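Local coordinates for ethylbenzene dehydrogenase alpha-subunit (Aromatoleum aromaticum, PDB 2IVF), which forms the molybdenum-containing subunit of a three-chain enzyme of the molybdopterin oxidoreductase family, and holds an iron/sulfur cluster and the ligands MGD and MD1, at residues G80-N84 / Y655-M661; L83-W87 / I854-H858. One frame throughout, in Å; residues are numbered along the deposited sequence.

Overall arrangement
Both contacts start from the buried loop between strands 76-80 and 94-99, which carries ligands of the iron/sulfur cluster, and they share Leu83 and Asn84. Interaction 1 packs the first part of that loop, 80-84, on the turn and strand 655-661, at the edge of the three-stranded antiparallel sheet with 670-676 and 767-769. Interaction 2 carries 83-87 onto loop 854-858, which follows strand 843-846 of the C-terminal barrel. Their centres are 12 Å apart, on the same side of the chain's centre, and Tyr655 OH approaches Thr857 OG1 to 4.0 Å in plain packing. Segments hundreds of residues apart thus meet the cluster-binding loop, 655-661 touching MD1, and 854-858 touching MD1, MGD and, through Ile854, the cluster.

Interaction 1: residues G80-N84 / Y655-M661; sequences GSHLN and YYEKHEM. With SF4 (iron/sulfur cluster), chain K; MD1 (phosphoric acid 4-(2-amino-4-oxo-3,4,5,6,-tetrahydro-pteridin-6-yl)-2-hydroxy-3,4-dimercapto-but-3-en-yl ester guanylate ester), chain N.
Residues 80-82 are extended and the chain bends at Leu83 (-95/-13), with Gly80 CA 5.8 Å from Tyr656 CA and His82 CA 5.7 Å from Tyr655 CA. A side chain at Gly80 would strike the Tyr656 ring. His82 (chi1 m) is bifunctional: ND1 binds FE3 of the SF4 cluster at 2.2 Å, while NE2 donates to Tyr656 OH at 2.8 Å. This histidine ligation is an unusual departure from all-cysteine cluster binding. Tyr656, with positive phi (81/-6) and an m rotamer, also hydrogen-bonds Glu106 through its hydroxyl. Tyr655 (m) points toward the loop and lays one ring face against His82 C and Leu83 N; Leu83 (m, m) puts CD2 3.4 Å from Tyr655 CD1 and CG 3.9 Å from Glu660 CB. Tyr655 OH lies 2.8 Å from MD1 N7, and Lys658 (p, then extended) gives MD1 O6 a hydrogen bond from NZ at 2.9 Å. Beyond the corner at Lys658, strand 659-661 pairs with strand 670-676, helix 736-749 packs on Met661, and helix 134-137 touches Tyr656.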
loop_
_atom_site.group_PDB
_atom_site.type_symbol
_atom_site.label_atom_id
_atom_site.label_comp_id
_atom_site.label_asym_id
_atom_site.label_seq_id
_atom_site.Cartn_x
_atom_site.Cartn_y
_atom_site.Cartn_z
ATOM N N GLY A 80 15.752 -7.149 8.600
ATOM C CA GLY A 80 14.495 -6.614 9.059
ATOM C C GLY A 80 13.334 -7.024 8.183
ATOM O O GLY A 80 13.487 -7.511 7.076
ATOM N N SER A 81 12.161 -6.862 8.765
ATOM C CA SER A 81 10.895 -6.998 8.089
ATOM C C SER A 81 9.882 -6.196 8.918
ATOM O O SER A 81 10.273 -5.492 9.875
ATOM C CB SER A 81 10.460 -8.463 7.925
ATOM O OG SER A 81 9.461 -8.557 6.933
ATOM N N HIS A 82 8.609 -6.271 8.536
ATOM C CA HIS A 82 7.527 -5.477 9.140
ATOM C C HIS A 82 6.451 -6.408 9.722
ATOM O O HIS A 82 6.104 -7.390 9.102
ATOM C CB HIS A 82 7.025 -4.520 8.054
ATOM C CG HIS A 82 8.146 -3.953 7.228
ATOM N ND1 HIS A 82 8.404 -4.331 5.918
ATOM C CD2 HIS A 82 9.173 -3.150 7.589
ATOM C CE1 HIS A 82 9.515 -3.749 5.504
ATOM N NE2 HIS A 82 9.988 -3.002 6.490
ATOM N N LEU A 83 5.972 -6.122 10.934
ATOM C CA LEU A 83 5.072 -7.037 11.619
ATOM C C LEU A 83 3.609 -6.677 11.388
ATOM O O LEU A 83 2.744 -7.495 11.646
ATOM C CB LEU A 83 5.413 -7.088 13.099
ATOM C CG LEU A 83 6.786 -7.702 13.430
ATOM C CD1 LEU A 83 7.184 -8.877 12.530
ATOM C CD2 LEU A 83 7.855 -6.646 13.349
ATOM N N ASN A 84 3.364 -5.478 10.851
ATOM C CA ASN A 84 2.052 -5.073 10.348
ATOM C C ASN A 84 1.472 -6.167 9.508
ATOM O O ASN A 84 2.152 -6.801 8.773
ATOM C CB ASN A 84 2.043 -3.686 9.640
ATOM C CG ASN A 84 3.034 -3.527 8.498
ATOM O OD1 ASN A 84 3.481 -2.387 8.209
ATOM N ND2 ASN A 84 3.391 -4.636 7.816
ATOM N N TYR A 655 9.033 -1.647 14.325
ATOM C CA TYR A 655 9.755 -2.648 13.525
ATOM C C TYR A 655 11.204 -2.213 13.422
ATOM O O TYR A 655 11.511 -1.011 13.321
ATOM C CB TYR A 655 9.129 -2.884 12.132
ATOM C CG TYR A 655 7.620 -2.863 12.160
ATOM C CD1 TYR A 655 6.900 -3.335 13.269
ATOM C CD2 TYR A 655 6.906 -2.319 11.106
ATOM C CE1 TYR A 655 5.534 -3.281 13.296
ATOM C CE2 TYR A 655 5.546 -2.257 11.133
ATOM C CZ TYR A 655 4.874 -2.720 12.211
ATOM O OH TYR A 655 3.551 -2.605 12.200
ATOM N N TYR A 656 12.085 -3.204 13.489
ATOM C CA TYR A 656 13.553 -3.016 13.467
ATOM C C TYR A 656 14.113 -2.637 14.817
ATOM O O TYR A 656 15.344 -2.555 14.984
ATOM C CB TYR A 656 14.049 -1.946 12.502
ATOM C CG TYR A 656 13.583 -1.937 11.068
ATOM C CD1 TYR A 656 12.992 -3.052 10.464
ATOM C CD2 TYR A 656 13.777 -0.785 10.299
ATOM C CE1 TYR A 656 12.565 -3.002 9.140
ATOM C CE2 TYR A 656 13.363 -0.709 9.003
ATOM C CZ TYR A 656 12.770 -1.836 8.398
ATOM O OH TYR A 656 12.373 -1.770 7.096
ATOM N N GLU A 657 13.246 -2.409 15.790
ATOM C CA GLU A 657 13.663 -1.886 17.114
ATOM C C GLU A 657 13.448 -2.902 18.226
ATOM O O GLU A 657 13.631 -2.601 19.419
ATOM C CB GLU A 657 12.881 -0.640 17.465
ATOM C CG GLU A 657 13.124 0.549 16.538
ATOM C CD GLU A 657 12.306 1.768 16.916
ATOM O OE1 GLU A 657 11.277 1.598 17.588
ATOM O OE2 GLU A 657 12.692 2.902 16.530
ATOM N N LYS A 658 13.041 -4.106 17.820
ATOM C CA LYS A 658 12.778 -5.223 18.717
ATOM C C LYS A 658 12.843 -6.518 17.938
ATOM O O LYS A 658 12.468 -6.594 16.763
ATOM C CB LYS A 658 11.412 -5.084 19.361
ATOM C CG LYS A 658 10.256 -5.147 18.387
ATOM C CD LYS A 658 8.952 -4.602 19.064
ATOM C CE LYS A 658 7.882 -4.577 17.995
ATOM N NZ LYS A 658 6.644 -3.866 18.434
ATOM N N HIS A 659 13.351 -7.563 18.577
ATOM C CA HIS A 659 13.437 -8.866 17.879
ATOM C C HIS A 659 12.021 -9.383 17.648
ATOM O O HIS A 659 11.140 -9.259 18.530
ATOM C CB HIS A 659 14.180 -9.877 18.696
ATOM C CG HIS A 659 15.553 -9.454 19.081
ATOM N ND1 HIS A 659 15.806 -8.691 20.201
ATOM C CD2 HIS A 659 16.754 -9.703 18.511
ATOM C CE1 HIS A 659 17.104 -8.472 20.295
ATOM N NE2 HIS A 659 17.708 -9.090 19.293
ATOM N N GLU A 660 11.798 -9.925 16.451
ATOM C CA GLU A 660 10.505 -10.504 16.100
ATOM C C GLU A 660 10.642 -11.485 14.966
ATOM O O GLU A 660 11.720 -11.699 14.417
ATOM C CB GLU A 660 9.525 -9.377 15.697
ATOM C CG GLU A 660 8.547 -8.952 16.774
ATOM C CD GLU A 660 7.500 -10.019 17.054
ATOM O OE1 GLU A 660 7.506 -11.048 16.345
ATOM O OE2 GLU A 660 6.682 -9.833 17.973
ATOM N N MET A 661 9.516 -12.107 14.627
ATOM C CA MET A 661 9.457 -12.968 13.479
ATOM C C MET A 661 8.153 -12.658 12.792
ATOM O O MET A 661 7.160 -12.427 13.481
ATOM C CB MET A 661 9.398 -14.385 13.960
ATOM C CG MET A 661 9.532 -15.410 12.934
ATOM S SD MET A 661 9.840 -16.969 13.821
ATOM C CE MET A 661 8.339 -17.099 14.729
HETATM FE FE1 SF4 K . 5.341 -4.517 2.607
HETATM FE FE2 SF4 K . 6.555 -6.942 2.743
HETATM FE FE3 SF4 K . 6.820 -5.236 4.772
HETATM FE FE4 SF4 K . 4.394 -6.428 4.302
HETATM S S1 SF4 K . 6.276 -7.460 5.019
HETATM S S2 SF4 K . 4.817 -4.162 4.781
HETATM S S3 SF4 K . 4.473 -6.564 2.020
HETATM S S4 SF4 K . 7.626 -4.920 2.637
HETATM P PB MD1 N . -6.655 -2.388 13.127
HETATM O O3B MD1 N . -5.662 -1.432 12.351
HETATM O O1B MD1 N . -5.883 -3.596 13.514
HETATM O O2B MD1 N . -7.528 -1.660 14.075
HETATM O O3A MD1 N . -7.630 -2.825 11.954
HETATM C C10 MD1 N . -7.391 -3.985 11.128
HETATM C C11 MD1 N . -8.463 -3.896 10.054
HETATM O O11 MD1 N . -7.947 -2.877 9.131
HETATM C C12 MD1 N . -8.569 -5.201 9.311
HETATM S S12 MD1 N . -7.343 -6.391 9.396
HETATM C C13 MD1 N . -9.627 -5.460 8.476
HETATM S S13 MD1 N . -9.747 -6.890 7.588
HETATM C C14 MD1 N . -10.760 -4.521 8.308
HETATM N N15 MD1 N . -11.020 -3.992 7.012
HETATM C C16 MD1 N . -11.969 -3.023 6.815
HETATM C C15 MD1 N . -12.240 -2.656 5.510
HETATM O O14 MD1 N . -11.649 -3.196 4.537
HETATM N N17 MD1 N . -13.127 -1.636 5.378
HETATM C C17 MD1 N . -13.766 -1.065 6.480
HETATM N N16 MD1 N . -14.633 -0.095 6.228
HETATM N N18 MD1 N . -13.511 -1.483 7.731
HETATM C C20 MD1 N . -12.634 -2.449 7.901
HETATM N N8 MD1 N . -12.410 -2.911 9.159
HETATM C C7 MD1 N . -11.430 -3.903 9.509
HETATM P PA MD1 N . -5.019 0.003 12.696
HETATM O O1A MD1 N . -3.771 0.071 11.877
HETATM O O2A MD1 N . -6.051 1.034 12.445
HETATM O "O5'" MD1 N . -4.672 -0.017 14.237
HETATM C "C5'" MD1 N . -3.577 -0.838 14.626
HETATM C "C4'" MD1 N . -2.653 -0.061 15.471
HETATM O "O4'" MD1 N . -1.543 -0.934 15.643
HETATM C "C1'" MD1 N . -0.427 -0.059 15.809
HETATM N N9 MD1 N . 0.880 -0.696 15.597
HETATM C C4 MD1 N . 1.699 -1.016 16.588
HETATM N N3 MD1 N . 1.533 -0.872 17.925
HETATM C C2 MD1 N . 2.487 -1.277 18.764
HETATM N N2 MD1 N . 2.324 -1.151 20.108
HETATM N N1 MD1 N . 3.663 -1.761 18.227
HETATM C C6 MD1 N . 3.897 -1.931 16.884
HETATM O O6 MD1 N . 4.956 -2.440 16.515
HETATM C C5 MD1 N . 2.864 -1.550 16.014
HETATM N N7 MD1 N . 2.710 -1.528 14.695
HETATM C C8 MD1 N . 1.498 -1.018 14.457
HETATM C "C2'" MD1 N . -0.634 1.033 14.763
HETATM O "O2'" MD1 N . 0.039 2.275 15.080
HETATM C "C3'" MD1 N . -2.163 1.160 14.684
HETATM O "O3'" MD1 N . -2.642 2.377 15.315
#

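Interaction 2: residues L83-W87 / I854-H858; sequences LNICW and IHSTH. With MGD (2-amino-5,6-dimercapto-7-methyl-3,7,8a,9-tetrahydro-8-oxa-1,3,9,10-tetraaza-anthracen-4-one guanosine dinucleotide), chain M; SF4 (iron/sulfur cluster), chain K.
Two irregular loops meet, their nearest CA atoms being Cys86 and Ile854, 6.0 Å apart. In 83-87 the chain makes an inverse gamma turn centred on Ile85 (-82/80), Cys86 N bonding Asn84 O at 2.9 Å; in 854-858 a type II' turn runs from Ile854 to Thr857, closed by Thr857 N to Ile854 O at 3.0 Å, with His855 at 50/-131. Ile854 (m, m) points its side chain into the facing loop: CG2 lies 3.4 Å from Asn84 CB, and CD1 3.8 Å from Cys86 CB. His855 (m) donates from NE2 to Ile85 O at 2.9 Å, and its ND1 bonds MD1. His858 ND1 accepts from Ile854 N at 3.0 Å; one water bridges His858 NE2 (2.8 Å) and Asn84 OD1 (2.6 Å). Cys86 (p) binds FE4 of SF4 through SG at 2.3 Å, and His855 N donates to MGD O17 at 2.7 Å. Cluster ligation and pterin recognition are therefore joined across a single buried interface, where His855 links the cysteine loop with both pterin cofactors.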
loop_
_atom_site.group_PDB
_atom_site.type_symbol
_atom_site.label_atom_id
_atom_site.label_comp_id
_atom_site.label_asym_id
_atom_site.label_seq_id
_atom_site.Cartn_x
_atom_site.Cartn_y
_atom_site.Cartn_z
ATOM N N LEU A 83 5.972 -6.122 10.934
ATOM C CA LEU A 83 5.072 -7.037 11.619
ATOM C C LEU A 83 3.609 -6.677 11.388
ATOM O O LEU A 83 2.744 -7.495 11.646
ATOM C CB LEU A 83 5.413 -7.088 13.099
ATOM C CG LEU A 83 6.786 -7.702 13.430
ATOM C CD1 LEU A 83 7.184 -8.877 12.530
ATOM C CD2 LEU A 83 7.855 -6.646 13.349
ATOM N N ASN A 84 3.364 -5.478 10.851
ATOM C CA ASN A 84 2.052 -5.073 10.348
ATOM C C ASN A 84 1.472 -6.167 9.508
ATOM O O ASN A 84 2.152 -6.801 8.773
ATOM C CB ASN A 84 2.043 -3.686 9.640
ATOM C CG ASN A 84 3.034 -3.527 8.498
ATOM O OD1 ASN A 84 3.481 -2.387 8.209
ATOM N ND2 ASN A 84 3.391 -4.636 7.816
ATOM N N ILE A 85 0.198 -6.456 9.711
ATOM C CA ILE A 85 -0.404 -7.533 8.955
ATOM C C ILE A 85 -0.841 -7.084 7.561
ATOM O O ILE A 85 -1.996 -6.786 7.293
ATOM C CB ILE A 85 -1.528 -8.262 9.742
ATOM C CG1 ILE A 85 -0.957 -8.853 11.038
ATOM C CG2 ILE A 85 -2.114 -9.384 8.881
ATOM C CD1 ILE A 85 0.303 -9.819 10.825
ATOM N N CYS A 86 0.129 -7.009 6.651
ATOM C CA CYS A 86 -0.183 -7.234 5.262
ATOM C C CYS A 86 -0.659 -8.668 5.177
ATOM O O CYS A 86 -0.281 -9.487 6.010
ATOM C CB CYS A 86 1.043 -6.971 4.386
ATOM S SG CYS A 86 2.611 -7.549 5.164
ATOM N N TRP A 87 -1.469 -8.976 4.160
ATOM C CA TRP A 87 -2.031 -10.281 3.968
ATOM C C TRP A 87 -2.213 -10.551 2.478
ATOM O O TRP A 87 -2.731 -9.704 1.732
ATOM C CB TRP A 87 -3.390 -10.458 4.671
ATOM C CG TRP A 87 -3.653 -11.900 4.836
ATOM C CD1 TRP A 87 -4.379 -12.695 4.002
ATOM C CD2 TRP A 87 -3.103 -12.756 5.829
ATOM N NE1 TRP A 87 -4.339 -13.991 4.438
ATOM C CE2 TRP A 87 -3.576 -14.054 5.570
ATOM C CE3 TRP A 87 -2.302 -12.542 6.949
ATOM C CZ2 TRP A 87 -3.271 -15.155 6.387
ATOM C CZ3 TRP A 87 -1.941 -13.640 7.733
ATOM C CH2 TRP A 87 -2.470 -14.936 7.473
ATOM N N ILE A 854 -0.195 -0.016 5.404
ATOM C CA ILE A 854 -0.639 -1.294 5.971
ATOM C C ILE A 854 -1.528 -0.883 7.173
ATOM O O ILE A 854 -1.059 -0.378 8.221
ATOM C CB ILE A 854 0.507 -2.240 6.370
ATOM C CG1 ILE A 854 1.431 -2.497 5.170
ATOM C CG2 ILE A 854 -0.021 -3.536 6.890
ATOM C CD1 ILE A 854 0.739 -3.194 3.936
ATOM N N HIS A 855 -2.835 -1.049 7.007
ATOM C CA HIS A 855 -3.793 -0.498 7.969
ATOM C C HIS A 855 -3.481 0.977 8.223
ATOM O O HIS A 855 -3.262 1.692 7.253
ATOM C CB HIS A 855 -3.813 -1.379 9.212
ATOM C CG HIS A 855 -4.050 -2.783 8.848
ATOM N ND1 HIS A 855 -5.286 -3.232 8.457
ATOM C CD2 HIS A 855 -3.187 -3.796 8.630
ATOM C CE1 HIS A 855 -5.183 -4.498 8.093
ATOM N NE2 HIS A 855 -3.925 -4.869 8.186
ATOM N N SER A 856 -3.393 1.441 9.484
ATOM C CA SER A 856 -3.102 2.860 9.744
ATOM C C SER A 856 -1.632 3.120 10.042
ATOM O O SER A 856 -1.255 4.248 10.386
ATOM C CB SER A 856 -3.951 3.399 10.903
ATOM O OG SER A 856 -5.336 3.135 10.709
ATOM N N THR A 857 -0.819 2.083 9.949
ATOM C CA THR A 857 0.586 2.140 10.324
ATOM C C THR A 857 1.318 3.287 9.643
ATOM O O THR A 857 2.169 3.946 10.284
ATOM C CB THR A 857 1.257 0.788 10.020
ATOM O OG1 THR A 857 0.664 -0.155 10.912
ATOM C CG2 THR A 857 2.782 0.804 10.240
ATOM N N HIS A 858 0.949 3.552 8.395
ATOM C CA HIS A 858 1.618 4.563 7.567
ATOM C C HIS A 858 0.690 5.715 7.166
ATOM O O HIS A 858 1.096 6.638 6.377
ATOM C CB HIS A 858 2.158 3.925 6.298
ATOM C CG HIS A 858 2.859 2.630 6.525
ATOM N ND1 HIS A 858 2.198 1.431 6.573
ATOM C CD2 HIS A 858 4.162 2.352 6.745
ATOM C CE1 HIS A 858 3.062 0.461 6.826
ATOM N NE2 HIS A 858 4.273 0.989 6.886
HETATM P PB MGD M . -10.125 -5.827 -0.154
HETATM O O1B MGD M . -9.029 -4.821 -0.114
HETATM O O2B MGD M . -11.276 -5.550 0.745
HETATM O O3B MGD M . -9.699 -7.321 0.113
HETATM O O3A MGD M . -7.289 -7.357 0.936
HETATM P PA MGD M . -8.278 -8.085 -0.082
HETATM O O1A MGD M . -7.688 -7.894 -1.411
HETATM O O2A MGD M . -8.544 -9.440 0.365
HETATM O "O5'" MGD M . -10.693 -5.951 -1.654
HETATM C "C5'" MGD M . -11.100 -4.763 -2.348
HETATM C "C4'" MGD M . -11.888 -5.135 -3.601
HETATM O "O4'" MGD M . -13.138 -5.703 -3.238
HETATM C "C3'" MGD M . -12.260 -3.792 -4.186
HETATM O "O3'" MGD M . -11.252 -3.457 -5.132
HETATM C "C2'" MGD M . -13.613 -4.076 -4.851
HETATM O "O2'" MGD M . -13.485 -3.966 -6.281
HETATM C "C1'" MGD M . -13.933 -5.517 -4.419
HETATM N N9 MGD M . -15.371 -5.609 -4.068
HETATM C C8 MGD M . -16.065 -4.869 -3.190
HETATM N N7 MGD M . -17.334 -5.288 -3.118
HETATM C C5 MGD M . -17.431 -6.339 -3.971
HETATM C C6 MGD M . -18.441 -7.193 -4.392
HETATM O O6 MGD M . -19.619 -7.139 -4.017
HETATM N N1 MGD M . -18.103 -8.185 -5.317
HETATM C C2 MGD M . -16.827 -8.361 -5.872
HETATM N N2 MGD M . -16.599 -9.359 -6.793
HETATM N N3 MGD M . -15.862 -7.540 -5.434
HETATM C C4 MGD M . -16.154 -6.548 -4.538
HETATM C C10 MGD M . -7.550 -7.318 2.291
HETATM C C11 MGD M . -6.294 -7.710 3.030
HETATM O O11 MGD M . -5.302 -6.844 2.658
HETATM C C12 MGD M . -6.444 -7.789 4.557
HETATM S S12 MGD M . -7.938 -8.321 5.317
HETATM C C13 MGD M . -5.385 -7.443 5.357
HETATM S S13 MGD M . -5.548 -7.559 7.076
HETATM C C14 MGD M . -4.112 -6.947 4.762
HETATM N N15 MGD M . -4.141 -5.461 4.875
HETATM C C16 MGD M . -3.463 -4.643 3.951
HETATM C C17 MGD M . -3.344 -3.285 4.101
HETATM O O17 MGD M . -3.863 -2.686 5.074
HETATM N N18 MGD M . -2.645 -2.570 3.108
HETATM C C19 MGD M . -2.070 -3.169 2.030
HETATM N N19 MGD M . -1.430 -2.388 1.138
HETATM N N20 MGD M . -2.240 -4.493 1.900
HETATM C C21 MGD M . -2.877 -5.221 2.830
HETATM N N22 MGD M . -3.024 -6.596 2.672
HETATM C C23 MGD M . -4.103 -7.337 3.257
HETATM FE FE1 SF4 K . 5.341 -4.517 2.607
HETATM FE FE2 SF4 K . 6.555 -6.942 2.743
HETATM FE FE3 SF4 K . 6.820 -5.236 4.772
HETATM FE FE4 SF4 K . 4.394 -6.428 4.302
HETATM S S1 SF4 K . 6.276 -7.460 5.019
HETATM S S2 SF4 K . 4.817 -4.162 4.781
HETATM S S3 SF4 K . 4.473 -6.564 2.020
HETATM S S4 SF4 K . 7.626 -4.920 2.637
HETATM O O HOH W 1 5.585 -1.519 6.967
#